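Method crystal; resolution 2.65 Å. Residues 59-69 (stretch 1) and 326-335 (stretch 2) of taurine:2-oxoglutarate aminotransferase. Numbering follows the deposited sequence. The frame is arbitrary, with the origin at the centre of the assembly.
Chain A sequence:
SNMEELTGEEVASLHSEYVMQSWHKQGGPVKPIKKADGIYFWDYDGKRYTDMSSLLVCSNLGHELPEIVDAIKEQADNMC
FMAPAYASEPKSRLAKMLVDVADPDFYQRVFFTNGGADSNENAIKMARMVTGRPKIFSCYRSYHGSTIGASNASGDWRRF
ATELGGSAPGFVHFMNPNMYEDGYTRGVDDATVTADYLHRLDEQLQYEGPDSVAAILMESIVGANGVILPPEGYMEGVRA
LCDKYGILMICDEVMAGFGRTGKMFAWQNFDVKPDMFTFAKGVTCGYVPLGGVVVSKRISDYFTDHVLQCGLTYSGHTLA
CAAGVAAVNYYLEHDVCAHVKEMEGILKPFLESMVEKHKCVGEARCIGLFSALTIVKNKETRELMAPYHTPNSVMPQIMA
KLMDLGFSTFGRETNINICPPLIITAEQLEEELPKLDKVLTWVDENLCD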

# COMPACT_ATOMS: atom_id res chain seq x y z
N SER A 59 7.54 -1.27 -15.53
CA SER A 59 6.91 -0.74 -16.74
C SER A 59 7.02 -1.77 -17.88
O SER A 59 7.61 -1.53 -18.93
N ASN A 60 6.33 -2.90 -17.68
CA ASN A 60 6.55 -4.07 -18.51
C ASN A 60 6.16 -3.83 -19.97
O ASN A 60 6.75 -4.43 -20.88
N LEU A 61 5.13 -3.02 -20.21
CA LEU A 61 4.67 -2.72 -21.57
C LEU A 61 5.11 -1.33 -22.04
O LEU A 61 4.42 -0.71 -22.86
N GLY A 62 6.25 -0.84 -21.54
CA GLY A 62 6.67 0.50 -21.87
C GLY A 62 5.79 1.52 -21.19
O GLY A 62 5.03 1.24 -20.26
N HIS A 63 5.91 2.76 -21.67
CA HIS A 63 5.19 3.89 -21.11
C HIS A 63 4.11 4.38 -22.07
O HIS A 63 4.25 4.32 -23.30
N GLU A 64 2.99 4.84 -21.50
CA GLU A 64 1.91 5.46 -22.26
C GLU A 64 1.33 4.53 -23.32
O GLU A 64 0.75 4.98 -24.31
N LEU A 65 1.48 3.22 -23.12
CA LEU A 65 0.86 2.27 -24.01
C LEU A 65 -0.61 2.62 -24.18
O LEU A 65 -1.35 2.61 -23.20
N PRO A 66 -1.06 2.92 -25.39
CA PRO A 66 -2.46 3.36 -25.56
C PRO A 66 -3.50 2.44 -24.95
O PRO A 66 -4.51 2.93 -24.44
N GLU A 67 -3.29 1.12 -24.99
CA GLU A 67 -4.32 0.21 -24.50
C GLU A 67 -4.63 0.44 -23.02
O GLU A 67 -5.80 0.46 -22.62
N ILE A 68 -3.58 0.62 -22.20
CA ILE A 68 -3.79 0.86 -20.77
C ILE A 68 -4.23 2.30 -20.53
O ILE A 68 -5.13 2.56 -19.73
N VAL A 69 -3.58 3.25 -21.21
CA VAL A 69 -3.95 4.65 -21.06
C VAL A 69 -5.43 4.84 -21.35
O VAL A 69 -6.17 5.45 -20.57
N ALA A 326 -6.70 -4.22 -19.04
CA ALA A 326 -6.10 -3.84 -20.32
C ALA A 326 -4.68 -4.37 -20.46
O ALA A 326 -4.30 -4.88 -21.52
N ALA A 327 -3.89 -4.27 -19.39
CA ALA A 327 -2.52 -4.79 -19.44
C ALA A 327 -2.51 -6.29 -19.69
O ALA A 327 -1.82 -6.77 -20.59
N VAL A 328 -3.28 -7.05 -18.92
CA VAL A 328 -3.21 -8.50 -19.08
C VAL A 328 -3.68 -8.91 -20.47
O VAL A 328 -3.06 -9.76 -21.12
N ASN A 329 -4.77 -8.28 -20.96
CA ASN A 329 -5.26 -8.57 -22.31
C ASN A 329 -4.19 -8.29 -23.36
O ASN A 329 -4.06 -9.03 -24.33
N TYR A 330 -3.41 -7.23 -23.16
CA TYR A 330 -2.31 -6.96 -24.07
C TYR A 330 -1.26 -8.07 -24.04
O TYR A 330 -0.83 -8.56 -25.09
N TYR A 331 -0.81 -8.46 -22.84
CA TYR A 331 0.19 -9.52 -22.75
C TYR A 331 -0.24 -10.70 -23.58
O TYR A 331 0.54 -11.25 -24.36
N LEU A 332 -1.51 -11.09 -23.44
CA LEU A 332 -2.02 -12.27 -24.11
C LEU A 332 -2.20 -12.03 -25.61
O LEU A 332 -1.62 -12.74 -26.44
N GLU A 333 -2.99 -11.00 -25.97
CA GLU A 333 -3.36 -10.80 -27.37
C GLU A 333 -2.13 -10.56 -28.24
O GLU A 333 -2.10 -11.01 -29.39
N HIS A 334 -1.10 -9.89 -27.71
CA HIS A 334 0.10 -9.56 -28.48
C HIS A 334 1.22 -10.54 -28.24
O HIS A 334 2.38 -10.23 -28.55
N ASP A 335 0.90 -11.70 -27.66
CA ASP A 335 1.85 -12.76 -27.34
C ASP A 335 3.19 -12.17 -26.89
O ASP A 335 4.23 -12.31 -27.55

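Residues 59-69 pack against the helix of 326-333 mainly through apolar side chains and two tyrosine rings, with no direct hydrogen bond between the stretches. Asn-60 (chi1 m) points toward the helix, and its CB lies 3.0 Å from Tyr-331 OH, at the edge of that ring; its amide atoms and the tyrosine hydroxyl are all satisfied elsewhere in the structure. Leu-61, in the m,t rotamer, points toward the helix and contacts both tyrosines. Its CD2 sits 3.5 Å from Tyr-331 CE1 and 3.7 Å from Tyr-330 CD1, while CD1 covers a face of Tyr-331, 4.3 Å from the centroid, in a CH-pi contact. Tyr-331 (chi1 m) leaves its backbone sideways, but the end of its side chain comes nearer to stretch 1. Gly-62, His-63 and Glu-64 make no contact with the helix. Leu-65, chi1 t, places CD2 over a face of Tyr-330 (chi1 t), 4.0 Å from the ring centroid. Glu-67 (chi1 m, chi2 p) brings its CD to the edge of the same ring, 3.7 Å from Tyr-330 CE2. A water links its carboxylate to His-334; its O donates to Glu-67 OE2 at 2.8 Å and lies 3.0 Å from His-334 NE2. Ile-68 (m,t) lies where the backbones come closest, its CA 5.3 Å from Ala-326 CA; Ala-326 CB, pointing toward stretch 1, sits 3.5 Å from Glu-67 O and 4.0 Å from Ile-68 CA. Ile-68 itself points sideways, with CD1 3.9 Å from Ala-327 CB and CG1 4.3 Å from Ala-326 CB.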

# COMPACT_ATOMS: atom_id res chain seq x y z
CB SER A 59 7.53 0.59 -17.10
OG SER A 59 7.33 1.53 -16.05
CB ASN A 60 5.78 -5.25 -17.92
CG ASN A 60 6.56 -5.98 -16.82
OD1 ASN A 60 7.52 -5.44 -16.26
ND2 ASN A 60 6.16 -7.20 -16.52
CB LEU A 61 3.15 -2.85 -21.66
CG LEU A 61 2.65 -4.27 -21.44
CD1 LEU A 61 1.14 -4.34 -21.50
CD2 LEU A 61 3.29 -5.18 -22.48
CB HIS A 63 6.17 5.01 -20.77
CG HIS A 63 7.25 4.58 -19.82
ND1 HIS A 63 7.02 4.37 -18.47
CD2 HIS A 63 8.55 4.28 -20.03
CE1 HIS A 63 8.14 4.00 -17.89
NE2 HIS A 63 9.09 3.94 -18.81
CB GLU A 64 2.36 6.78 -22.90
CG GLU A 64 2.61 7.87 -21.89
CD GLU A 64 1.34 8.44 -21.32
OE1 GLU A 64 0.70 9.22 -22.04
OE2 GLU A 64 0.98 8.12 -20.17
CB LEU A 65 1.00 0.86 -23.46
CG LEU A 65 0.54 -0.20 -24.45
CD1 LEU A 65 1.73 -0.66 -25.26
CD2 LEU A 65 -0.12 -1.36 -23.73
CB PRO A 66 -2.59 3.45 -27.08
CG PRO A 66 -1.20 3.78 -27.54
CD PRO A 66 -0.32 2.94 -26.66
CB GLU A 67 -3.91 -1.24 -24.74
CG GLU A 67 -4.11 -1.71 -26.17
CD GLU A 67 -3.02 -1.22 -27.08
OE1 GLU A 67 -2.14 -0.46 -26.59
OE2 GLU A 67 -3.05 -1.57 -28.29
CB ILE A 68 -2.53 0.53 -19.94
CG1 ILE A 68 -2.11 -0.93 -20.13
CG2 ILE A 68 -2.80 0.79 -18.47
CD1 ILE A 68 -0.63 -1.16 -19.84
CB VAL A 69 -3.09 5.54 -21.97
CG1 VAL A 69 -3.68 6.95 -22.04
CG2 VAL A 69 -1.64 5.58 -21.49
CB ALA A 326 -6.13 -2.32 -20.47
CB ALA A 327 -1.79 -4.46 -18.14
CB VAL A 328 -4.01 -9.20 -17.97
CG1 VAL A 328 -4.09 -10.69 -18.25
CG2 VAL A 328 -3.39 -8.91 -16.58
CB ASN A 329 -6.52 -7.76 -22.61
CG ASN A 329 -7.81 -8.47 -22.18
OD1 ASN A 329 -7.85 -9.70 -22.09
ND2 ASN A 329 -8.86 -7.69 -21.91
CB TYR A 330 -1.66 -5.62 -23.74
CG TYR A 330 -0.73 -5.16 -24.84
CD1 TYR A 330 0.57 -5.66 -24.95
CD2 TYR A 330 -1.16 -4.25 -25.79
CE1 TYR A 330 1.41 -5.23 -25.96
CE2 TYR A 330 -0.34 -3.82 -26.79
CZ TYR A 330 0.94 -4.30 -26.89
OH TYR A 330 1.74 -3.85 -27.93
CB TYR A 331 0.42 -9.97 -21.29
CG TYR A 331 1.12 -8.99 -20.38
CD1 TYR A 331 2.33 -8.41 -20.74
CD2 TYR A 331 0.57 -8.65 -19.14
CE1 TYR A 331 2.95 -7.52 -19.91
CE2 TYR A 331 1.18 -7.77 -18.30
CZ TYR A 331 2.38 -7.20 -18.68
OH TYR A 331 3.00 -6.31 -17.83
CB LEU A 332 -3.33 -12.71 -23.46
CG LEU A 332 -3.27 -13.10 -21.97
CD1 LEU A 332 -4.63 -13.52 -21.43
CD2 LEU A 332 -2.23 -14.20 -21.75
CB GLU A 333 -4.34 -9.63 -27.49
CG GLU A 333 -5.78 -10.01 -27.17
CD GLU A 333 -6.64 -8.83 -26.72
OE1 GLU A 333 -6.51 -7.72 -27.28
OE2 GLU A 333 -7.48 -9.04 -25.82
CB HIS A 334 0.57 -8.14 -28.17
CG HIS A 334 -0.29 -7.08 -28.78
ND1 HIS A 334 0.16 -6.23 -29.76
CD2 HIS A 334 -1.59 -6.75 -28.55
CE1 HIS A 334 -0.82 -5.41 -30.10
NE2 HIS A 334 -1.89 -5.70 -29.39
CB ASP A 335 2.02 -13.73 -28.51
CG ASP A 335 2.42 -15.14 -28.02
OD1 ASP A 335 3.00 -15.25 -26.89
OD2 ASP A 335 2.15 -16.12 -28.75
O HOH W 1 -4.18 -4.08 -28.28